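Local coordinates for sulfur oxidation protein soxB (Thermus thermophilus, PDB 2WDD) that hydrolyses a sulfur-sulfur bond in the Sox pathway of sulfur oxidation, releasing sulfate with the help of a site that holds two manganese ions, at residues N264-D269 with T300-G305; D375-T380 with L472-D477; D448-V453 with E484-V489. One frame throughout, in Å; residues are numbered along the deposited sequence. Where two conformers were deposited one is given.

Interaction 1. Residues N264-D269 with T300-G305; sequences NGMQLD and TWIVAG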
loop_
_atom_site.group_PDB
_atom_site.type_symbol
_atom_site.label_atom_id
_atom_site.label_comp_id
_atom_site.label_asym_id
_atom_site.label_seq_id
_atom_site.Cartn_x
_atom_site.Cartn_y
_atom_site.Cartn_z
ATOM N N ASN A 264 -8.493 7.049 1.006
ATOM C CA ASN A 264 -8.729 7.267 2.434
ATOM C C ASN A 264 -8.267 6.089 3.284
ATOM O O ASN A 264 -8.004 6.262 4.474
ATOM C CB ASN A 264 -10.236 7.410 2.737
ATOM C CG ASN A 264 -10.818 8.749 2.325
ATOM O OD1 ASN A 264 -10.210 9.796 2.510
ATOM N ND2 ASN A 264 -12.071 8.719 1.865
ATOM N N GLY A 265 -8.333 4.882 2.710
ATOM C CA GLY A 265 -8.133 3.622 3.415
ATOM C C GLY A 265 -9.508 2.957 3.456
ATOM O O GLY A 265 -10.514 3.644 3.654
ATOM N N MET A 266 -9.576 1.644 3.260
ATOM C CA MET A 266 -10.875 0.986 3.187
ATOM C C MET A 266 -11.808 1.098 4.383
ATOM O O MET A 266 -13.020 1.158 4.198
ATOM C CB MET A 266 -10.755 -0.456 2.706
ATOM C CG MET A 266 -12.061 -0.996 2.150
ATOM S SD MET A 266 -11.842 -2.591 1.335
ATOM C CE MET A 266 -11.435 -3.673 2.693
ATOM N N GLN A 267 -11.272 1.098 5.602
ATOM C CA GLN A 267 -12.134 1.180 6.777
ATOM C C GLN A 267 -12.733 2.571 6.877
ATOM O O GLN A 267 -13.908 2.731 7.221
ATOM C CB GLN A 267 -11.361 0.834 8.048
ATOM C CG GLN A 267 -10.731 -0.564 8.006
ATOM C CD GLN A 267 -11.749 -1.641 7.666
ATOM O OE1 GLN A 267 -12.794 -1.743 8.309
ATOM N NE2 GLN A 267 -11.442 -2.457 6.659
ATOM N N LEU A 268 -11.941 3.582 6.544
ATOM C CA LEU A 268 -12.463 4.941 6.542
ATOM C C LEU A 268 -13.519 5.077 5.437
ATOM O O LEU A 268 -14.564 5.693 5.630
ATOM C CB LEU A 268 -11.335 5.951 6.376
ATOM C CG LEU A 268 -11.742 7.422 6.336
ATOM C CD1 LEU A 268 -12.680 7.776 7.505
ATOM C CD2 LEU A 268 -10.481 8.290 6.360
ATOM N N ASP A 269 -13.266 4.467 4.282
ATOM C CA ASP A 269 -14.253 4.491 3.217
ATOM C C ASP A 269 -15.554 3.846 3.697
ATOM O O ASP A 269 -16.642 4.318 3.356
ATOM C CB ASP A 269 -13.743 3.733 1.997
ATOM C CG ASP A 269 -12.710 4.515 1.206
ATOM O OD1 ASP A 269 -12.732 5.767 1.265
ATOM O OD2 ASP A 269 -11.930 3.869 0.467
ATOM N N THR A 300 -23.755 1.328 -0.447
ATOM C CA THR A 300 -22.564 1.458 -1.281
ATOM C C THR A 300 -21.844 0.128 -1.459
ATOM O O THR A 300 -21.759 -0.656 -0.522
ATOM C CB THR A 300 -21.588 2.448 -0.605
ATOM O OG1 THR A 300 -22.248 3.700 -0.387
ATOM C CG2 THR A 300 -20.304 2.639 -1.418
ATOM N N TRP A 301 -21.263 -0.078 -2.638
ATOM C CA TRP A 301 -20.389 -1.227 -2.879
ATOM C C TRP A 301 -18.954 -0.710 -2.748
ATOM O O TRP A 301 -18.649 0.380 -3.229
ATOM C CB TRP A 301 -20.556 -1.757 -4.303
ATOM C CG TRP A 301 -21.860 -2.458 -4.518
ATOM C CD1 TRP A 301 -22.916 -2.012 -5.259
ATOM C CD2 TRP A 301 -22.255 -3.718 -3.966
ATOM N NE1 TRP A 301 -23.946 -2.925 -5.203
ATOM C CE2 TRP A 301 -23.561 -3.985 -4.428
ATOM C CE3 TRP A 301 -21.631 -4.649 -3.135
ATOM C CZ2 TRP A 301 -24.263 -5.137 -4.064
ATOM C CZ3 TRP A 301 -22.325 -5.803 -2.788
ATOM C CH2 TRP A 301 -23.626 -6.030 -3.250
ATOM N N ILE A 302 -18.066 -1.520 -2.180
ATOM C CA ILE A 302 -16.657 -1.142 -2.022
ATOM C C ILE A 302 -15.766 -2.206 -2.657
ATOM O O ILE A 302 -15.945 -3.410 -2.409
ATOM C CB ILE A 302 -16.314 -0.966 -0.536
ATOM C CG1 ILE A 302 -17.166 0.159 0.068
ATOM C CG2 ILE A 302 -14.821 -0.645 -0.359
ATOM C CD1 ILE A 302 -16.957 0.357 1.562
ATOM N N VAL A 303 -14.843 -1.771 -3.513
ATOM C CA VAL A 303 -13.892 -2.669 -4.167
ATOM C C VAL A 303 -12.491 -2.123 -3.897
ATOM O O VAL A 303 -12.212 -0.963 -4.193
ATOM C CB VAL A 303 -14.160 -2.748 -5.674
ATOM C CG1 VAL A 303 -13.063 -3.520 -6.391
ATOM C CG2 VAL A 303 -15.542 -3.368 -5.921
ATOM N N ALA A 304 -11.612 -2.959 -3.346
ATOM C CA ALA A 304 -10.246 -2.544 -3.017
ATOM C C ALA A 304 -9.310 -2.591 -4.218
ATOM O O ALA A 304 -9.495 -3.396 -5.130
ATOM C CB ALA A 304 -9.689 -3.403 -1.886
ATOM N N GLY A 305 -8.249 -1.785 -4.173
ATOM C CA GLY A 305 -7.301 -1.694 -5.282
ATOM C C GLY A 305 -6.029 -2.530 -5.255
ATOM O O GLY A 305 -5.214 -2.447 -6.183
#
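M266 reaches from the first turn of helix 266-273 to I302 and A304 on strand 300-304. Its CB starts toward the strand, and a chi1 of -159° sets CG anti to the backbone N, where it meets I302 CG2, the methyl branch of the isoleucine, at 3.7 Å. One atom on, SD touches two methyls, the same I302 CG2 at 3.9 Å and A304 CB at 4.0 Å. The chain then bends at chi3 (68°), turning CE off this pair. An unbranched, pliable methionine suits such a run across two small apolar groups. Helix 266-273 is the connection of a beta-alpha-beta crossover, joining parallel strands 257-262 and 281-284, and strand 300-304 is the next parallel neighbour in that sheet. G265 holds the N-cap position at backbone angles that call for glycine; its O takes the first helical bond, from D269 N. D269 also faces the strand, but its carboxylate is spent on polar partners: OD1 takes N264 ND2 at 3.1 Å, nearly in the amide plane, as well as S262 OG, and OD2 bonds S284 OG. The manganese ligands H263 and H286 each have side chains about 7 Å from that of D269.

Interaction 2. Residues D375-T380 with L472-D477; sequences DTLYST and LRYVLD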
loop_
_atom_site.group_PDB
_atom_site.type_symbol
_atom_site.label_atom_id
_atom_site.label_comp_id
_atom_site.label_asym_id
_atom_site.label_seq_id
_atom_site.Cartn_x
_atom_site.Cartn_y
_atom_site.Cartn_z
ATOM N N ASP A 375 2.474 -7.369 7.572
ATOM C CA ASP A 375 1.961 -8.053 8.756
ATOM C C ASP A 375 1.595 -6.987 9.781
ATOM O O ASP A 375 2.202 -5.921 9.807
ATOM C CB ASP A 375 3.012 -8.985 9.375
ATOM C CG ASP A 375 2.436 -9.834 10.506
ATOM O OD1 ASP A 375 1.611 -10.710 10.180
ATOM O OD2 ASP A 375 2.727 -9.586 11.706
ATOM N N THR A 376 0.669 -7.279 10.682
ATOM C CA THR A 376 0.382 -6.272 11.708
ATOM C C THR A 376 1.618 -5.967 12.559
ATOM O O THR A 376 1.852 -4.814 12.935
ATOM C CB THR A 376 -0.743 -6.759 12.636
ATOM O OG1 THR A 376 -1.911 -7.031 11.861
ATOM C CG2 THR A 376 -1.067 -5.697 13.708
ATOM N N LEU A 377 2.360 -7.011 12.924
ATOM C CA LEU A 377 3.399 -6.889 13.928
ATOM C C LEU A 377 4.838 -7.208 13.600
ATOM O O LEU A 377 5.748 -6.682 14.258
ATOM C CB LEU A 377 3.022 -7.776 15.127
ATOM C CG LEU A 377 1.634 -7.526 15.723
ATOM C CD1 LEU A 377 1.330 -8.604 16.760
ATOM C CD2 LEU A 377 1.576 -6.133 16.357
ATOM N N TYR A 378 5.052 -8.170 12.707
ATOM C CA TYR A 378 6.391 -8.692 12.514
ATOM C C TYR A 378 6.586 -9.213 11.098
ATOM O O TYR A 378 5.678 -9.776 10.505
ATOM C CB TYR A 378 6.601 -9.858 13.502
ATOM C CG TYR A 378 7.822 -10.701 13.201
ATOM C CD1 TYR A 378 9.061 -10.364 13.714
ATOM C CD2 TYR A 378 7.726 -11.828 12.392
ATOM C CE1 TYR A 378 10.195 -11.099 13.388
ATOM C CE2 TYR A 378 8.858 -12.571 12.051
ATOM C CZ TYR A 378 10.083 -12.205 12.573
ATOM O OH TYR A 378 11.206 -12.934 12.249
ATOM N N SER A 379 7.790 -9.047 10.569
ATOM C CA SER A 379 8.097 -9.598 9.255
ATOM C C SER A 379 9.562 -10.038 9.168
ATOM O O SER A 379 10.421 -9.528 9.881
ATOM C CB SER A 379 7.778 -8.602 8.140
ATOM O OG SER A 379 8.852 -7.682 7.973
ATOM N N THR A 380 9.861 -10.972 8.273
ATOM C CA THR A 380 11.258 -11.403 8.140
ATOM C C THR A 380 12.106 -10.336 7.464
ATOM O O THR A 380 13.296 -10.202 7.786
ATOM C CB THR A 380 11.378 -12.740 7.413
ATOM O OG1 THR A 380 10.627 -12.664 6.196
ATOM C CG2 THR A 380 10.860 -13.876 8.296
ATOM N N LEU A 472 13.700 -6.024 20.941
ATOM C CA LEU A 472 12.697 -5.979 21.985
ATOM C C LEU A 472 11.684 -7.107 21.783
ATOM O O LEU A 472 11.529 -7.634 20.671
ATOM C CB LEU A 472 12.003 -4.601 21.888
ATOM C CG LEU A 472 10.680 -4.261 22.553
ATOM C CD1 LEU A 472 10.610 -2.750 22.737
ATOM C CD2 LEU A 472 9.538 -4.748 21.687
ATOM N N ARG A 473 11.031 -7.488 22.874
ATOM C CA ARG A 473 9.974 -8.495 22.869
ATOM C C ARG A 473 8.856 -7.942 23.752
ATOM O O ARG A 473 9.130 -7.230 24.725
ATOM C CB ARG A 473 10.476 -9.825 23.446
ATOM C CG ARG A 473 11.161 -10.720 22.432
ATOM C CD ARG A 473 11.863 -11.899 23.097
ATOM N NE ARG A 473 10.944 -12.767 23.828
ATOM C CZ ARG A 473 10.488 -13.930 23.373
ATOM N NH1 ARG A 473 10.848 -14.364 22.172
ATOM N NH2 ARG A 473 9.665 -14.661 24.116
ATOM N N TYR A 474 7.608 -8.232 23.410
ATOM C CA TYR A 474 6.495 -7.743 24.208
ATOM C C TYR A 474 5.245 -8.579 24.019
ATOM O O TYR A 474 5.192 -9.462 23.154
ATOM C CB TYR A 474 6.202 -6.256 23.917
ATOM C CG TYR A 474 5.610 -5.946 22.546
ATOM C CD1 TYR A 474 4.267 -5.611 22.407
ATOM C CD2 TYR A 474 6.421 -5.865 21.412
ATOM C CE1 TYR A 474 3.727 -5.262 21.171
ATOM C CE2 TYR A 474 5.889 -5.527 20.168
ATOM C CZ TYR A 474 4.539 -5.240 20.049
ATOM O OH TYR A 474 4.010 -4.933 18.804
ATOM N N VAL A 475 4.273 -8.343 24.890
ATOM C CA VAL A 475 2.986 -9.007 24.826
ATOM C C VAL A 475 1.992 -7.932 24.428
ATOM O O VAL A 475 2.019 -6.817 24.966
ATOM C CB VAL A 475 2.594 -9.638 26.179
ATOM C CG1 VAL A 475 1.189 -10.195 26.115
ATOM C CG2 VAL A 475 3.580 -10.729 26.561
ATOM N N LEU A 476 1.158 -8.253 23.446
ATOM C CA LEU A 476 0.157 -7.323 22.962
ATOM C C LEU A 476 -1.207 -7.908 23.246
ATOM O O LEU A 476 -1.448 -9.079 22.960
ATOM C CB LEU A 476 0.288 -7.146 21.448
ATOM C CG LEU A 476 -0.816 -6.316 20.792
ATOM C CD1 LEU A 476 -0.645 -4.838 21.159
ATOM C CD2 LEU A 476 -0.822 -6.517 19.267
ATOM N N ASP A 477 -2.101 -7.086 23.789
ATOM C CA ASP A 477 -3.484 -7.494 24.000
ATOM C C ASP A 477 -4.346 -6.471 23.288
ATOM O O ASP A 477 -4.637 -5.409 23.828
ATOM C CB ASP A 477 -3.867 -7.547 25.483
ATOM C CG ASP A 477 -5.299 -8.023 25.686
ATOM O OD1 ASP A 477 -6.037 -8.133 24.682
ATOM O OD2 ASP A 477 -5.694 -8.277 26.842
HETATM O O HOH W 1 5.530 -4.774 16.428
#
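A water bridges the two segments: Y474 OH gives it a hydrogen bond of 2.8 Å, and the water in turn donates to L377 O at 2.9 Å. It lies at the edge of the Y474 ring and in its plane. The bridge joins strand 472-476 of the 5'-nucleotidase C-terminal domain to the loop leading into helix 380-392, a loop folded by an Asx turn at D375. Beside the water the contact is mostly methyl packing. L377 sends both methyls to the strand: CD2 meets L476 CD2 at 3.8 Å and also touches the hydroxyl oxygen Y474 OH at 3.7 Å, while CD1 is 3.9 Å from the same L476 CD2. Leucine suits both sides, since forked, flexible ends can mesh methyl to methyl where the backbones stay well apart. The CB bond of Y474 does not aim at the loop; chi1 (70°) tucks the ring's root over its own backbone, and the length of the ring carries OH across to L377. Strand 548-550, the parallel neighbour of 472-476, adds V548 against all three side chains. D375 OD2 probably helps to hold the loop's shape, for three donors meet it: Y555 OH, Y378 N at 2.9 Å by its anti lone pair, and L377 N from above the carboxylate plane, 46° out of it.

Interaction 3. Residues D448-V453 with E484-V489; sequences DIASNV and ERVREV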
loop_
_atom_site.group_PDB
_atom_site.type_symbol
_atom_site.label_atom_id
_atom_site.label_comp_id
_atom_site.label_asym_id
_atom_site.label_seq_id
_atom_site.Cartn_x
_atom_site.Cartn_y
_atom_site.Cartn_z
ATOM N N ASP A 448 1.063 3.919 22.038
ATOM C CA ASP A 448 0.425 4.947 21.218
ATOM C C ASP A 448 0.040 4.383 19.850
ATOM O O ASP A 448 -1.072 4.622 19.346
ATOM C CB ASP A 448 1.360 6.151 21.050
ATOM C CG ASP A 448 1.658 6.852 22.365
ATOM O OD1 ASP A 448 0.907 6.646 23.338
ATOM O OD2 ASP A 448 2.647 7.616 22.424
ATOM N N ILE A 449 0.946 3.631 19.238
ATOM C CA ILE A 449 0.607 3.043 17.946
ATOM C C ILE A 449 -0.565 2.074 18.125
ATOM O O ILE A 449 -1.506 2.081 17.334
ATOM C CB ILE A 449 1.791 2.326 17.306
ATOM C CG1 ILE A 449 2.861 3.340 16.890
ATOM C CG2 ILE A 449 1.312 1.547 16.080
ATOM C CD1 ILE A 449 4.211 2.722 16.681
ATOM N N ALA A 450 -0.507 1.258 19.175
ATOM C CA ALA A 450 -1.548 0.273 19.439
ATOM C C ALA A 450 -2.919 0.928 19.591
ATOM O O ALA A 450 -3.911 0.404 19.096
ATOM C CB ALA A 450 -1.192 -0.563 20.666
ATOM N N SER A 451 -2.966 2.082 20.256
ATOM C CA SER A 451 -4.223 2.800 20.453
ATOM C C SER A 451 -4.822 3.252 19.123
ATOM O O SER A 451 -6.047 3.323 18.968
ATOM C CB SER A 451 -4.010 4.012 21.365
ATOM O OG SER A 451 -3.294 5.033 20.692
ATOM N N ASN A 452 -3.964 3.567 18.164
ATOM C CA ASN A 452 -4.429 4.007 16.864
ATOM C C ASN A 452 -4.880 2.859 15.980
ATOM O O ASN A 452 -5.945 2.921 15.356
ATOM C CB ASN A 452 -3.317 4.763 16.142
ATOM C CG ASN A 452 -3.785 5.370 14.841
ATOM O OD1 ASN A 452 -3.812 4.703 13.808
ATOM N ND2 ASN A 452 -4.186 6.636 14.890
ATOM N N VAL A 453 -4.051 1.823 15.910
ATOM C CA VAL A 453 -4.258 0.629 15.084
ATOM C C VAL A 453 -5.359 -0.305 15.588
ATOM O O VAL A 453 -5.942 -1.071 14.812
ATOM C CB VAL A 453 -2.932 -0.176 14.987
ATOM C CG1 VAL A 453 -3.169 -1.567 14.411
ATOM C CG2 VAL A 453 -1.874 0.589 14.196
ATOM N N GLU A 484 -3.025 -0.247 28.397
ATOM C CA GLU A 484 -2.812 -1.612 28.859
ATOM C C GLU A 484 -2.634 -2.624 27.725
ATOM O O GLU A 484 -2.626 -3.828 27.966
ATOM C CB GLU A 484 -3.967 -2.039 29.773
ATOM C CG GLU A 484 -4.186 -1.077 30.943
ATOM C CD GLU A 484 -5.402 -1.425 31.786
ATOM O OE1 GLU A 484 -5.832 -2.596 31.752
ATOM O OE2 GLU A 484 -5.915 -0.529 32.497
ATOM N N ARG A 485 -2.475 -2.147 26.496
ATOM C CA ARG A 485 -2.309 -3.073 25.368
ATOM C C ARG A 485 -0.916 -3.662 25.245
ATOM O O ARG A 485 -0.748 -4.763 24.725
ATOM C CB ARG A 485 -2.710 -2.427 24.047
ATOM C CG ARG A 485 -4.184 -2.108 23.941
ATOM C CD ARG A 485 -4.548 -1.684 22.533
ATOM N NE ARG A 485 -5.983 -1.462 22.423
ATOM C CZ ARG A 485 -6.561 -0.276 22.570
ATOM N NH1 ARG A 485 -5.817 0.801 22.804
ATOM N NH2 ARG A 485 -7.881 -0.166 22.474
ATOM N N VAL A 486 0.085 -2.908 25.678
ATOM C CA VAL A 486 1.473 -3.335 25.570
ATOM C C VAL A 486 1.991 -3.687 26.954
ATOM O O VAL A 486 2.014 -2.844 27.852
ATOM C CB VAL A 486 2.328 -2.250 24.882
ATOM C CG1 VAL A 486 3.803 -2.642 24.856
ATOM C CG2 VAL A 486 1.804 -1.972 23.478
ATOM N N ARG A 487 2.394 -4.941 27.129
ATOM C CA ARG A 487 2.921 -5.360 28.418
ATOM C C ARG A 487 4.131 -6.277 28.316
ATOM O O ARG A 487 4.527 -6.697 27.226
ATOM C CB ARG A 487 1.828 -5.975 29.297
ATOM C CG ARG A 487 1.067 -7.127 28.659
ATOM C CD ARG A 487 0.350 -7.936 29.728
ATOM N NE ARG A 487 -0.763 -8.715 29.196
ATOM C CZ ARG A 487 -1.131 -9.899 29.670
ATOM N NH1 ARG A 487 -0.466 -10.441 30.681
ATOM N NH2 ARG A 487 -2.157 -10.543 29.135
ATOM N N GLU A 488 4.728 -6.563 29.469
ATOM C CA GLU A 488 5.905 -7.411 29.546
ATOM C C GLU A 488 6.966 -7.087 28.498
ATOM O O GLU A 488 7.446 -7.980 27.792
ATOM C CB GLU A 488 5.490 -8.872 29.435
ATOM C CG GLU A 488 4.394 -9.264 30.405
ATOM C CD GLU A 488 4.570 -10.668 30.933
ATOM O OE1 GLU A 488 4.724 -10.827 32.163
ATOM O OE2 GLU A 488 4.561 -11.610 30.115
ATOM N N VAL A 489 7.320 -5.814 28.387
ATOM C CA VAL A 489 8.336 -5.402 27.430
ATOM C C VAL A 489 9.708 -5.791 27.941
ATOM O O VAL A 489 10.056 -5.496 29.084
ATOM C CB VAL A 489 8.300 -3.891 27.141
ATOM C CG1 VAL A 489 9.333 -3.539 26.066
ATOM C CG2 VAL A 489 6.904 -3.437 26.732
#
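A450 and R485 face each other where the last turns of helix 439-453 lie over the chain entering strand 486-487. The methyl A450 CB rests on the aliphatic part of the arginine, 4.0 Å from R485 CD and 4.1 Å from R485 CB. V486 CG2 also approaches A450 CB, at 4.3 Å. Alanine suits this place because a single methyl lets the helix come close to the strand. Past CD, the arginine runs along the helix to S451, where R485 NH1 comes within 3.5 Å of S451 CA. The contact thus packs a helix on the sheet of strand 486-487 in the 5'-nucleotidase C-terminal domain, away from the metal site.

The next shell fixes that arm. The chain of R485 is extended from CG to NE, and its polar end is bound on its own side of the contact: NE donates to P478 O and NH1 bonds T482 OG1. With an alanine here, a gap would probably open beside the A450 methyl, and P478 O and T482 OG1 would lose these partners. The backbone is held as well, for E447, from the same helix, uses one carboxylate oxygen for R485 N and the other for V486 N. In one of the two deposited conformers of S451, OG appears to donate to D448 O, a common way for a helical serine to fold its polar group away. N452 N, at 3.3 Å, reaches that D448 O from the same face.

No hydrogen bond links these two segments directly. The arginine's hydrocarbon stem packs on the methyl while P478 O and T482 OG1 satisfy its polar end, so the helix gains apolar cover without a bond to the charge.

All three contacts are largely buried, but interaction 3 sits nearest the surface, with a partly exposed serine at its margin, and interaction 1 lies closest to the chain's centre. Interaction 1 belongs to the sheet beside the manganese ions, about 26 Å, centre to centre, from each of the other two. Interactions 2 and 3 share one C-terminal sheet: strands 472-476 and 486-487 pair antiparallel, with probable hydrogen bonds D477 N to R485 O (2.8 Å) and V475 N to R487 O (2.9 Å). From this common sheet one contact reaches a loop and the other a helix. Their chemistry differs accordingly: thioether and methyls in 1, leucines with a bridging water in 2, an arginine stem in 3.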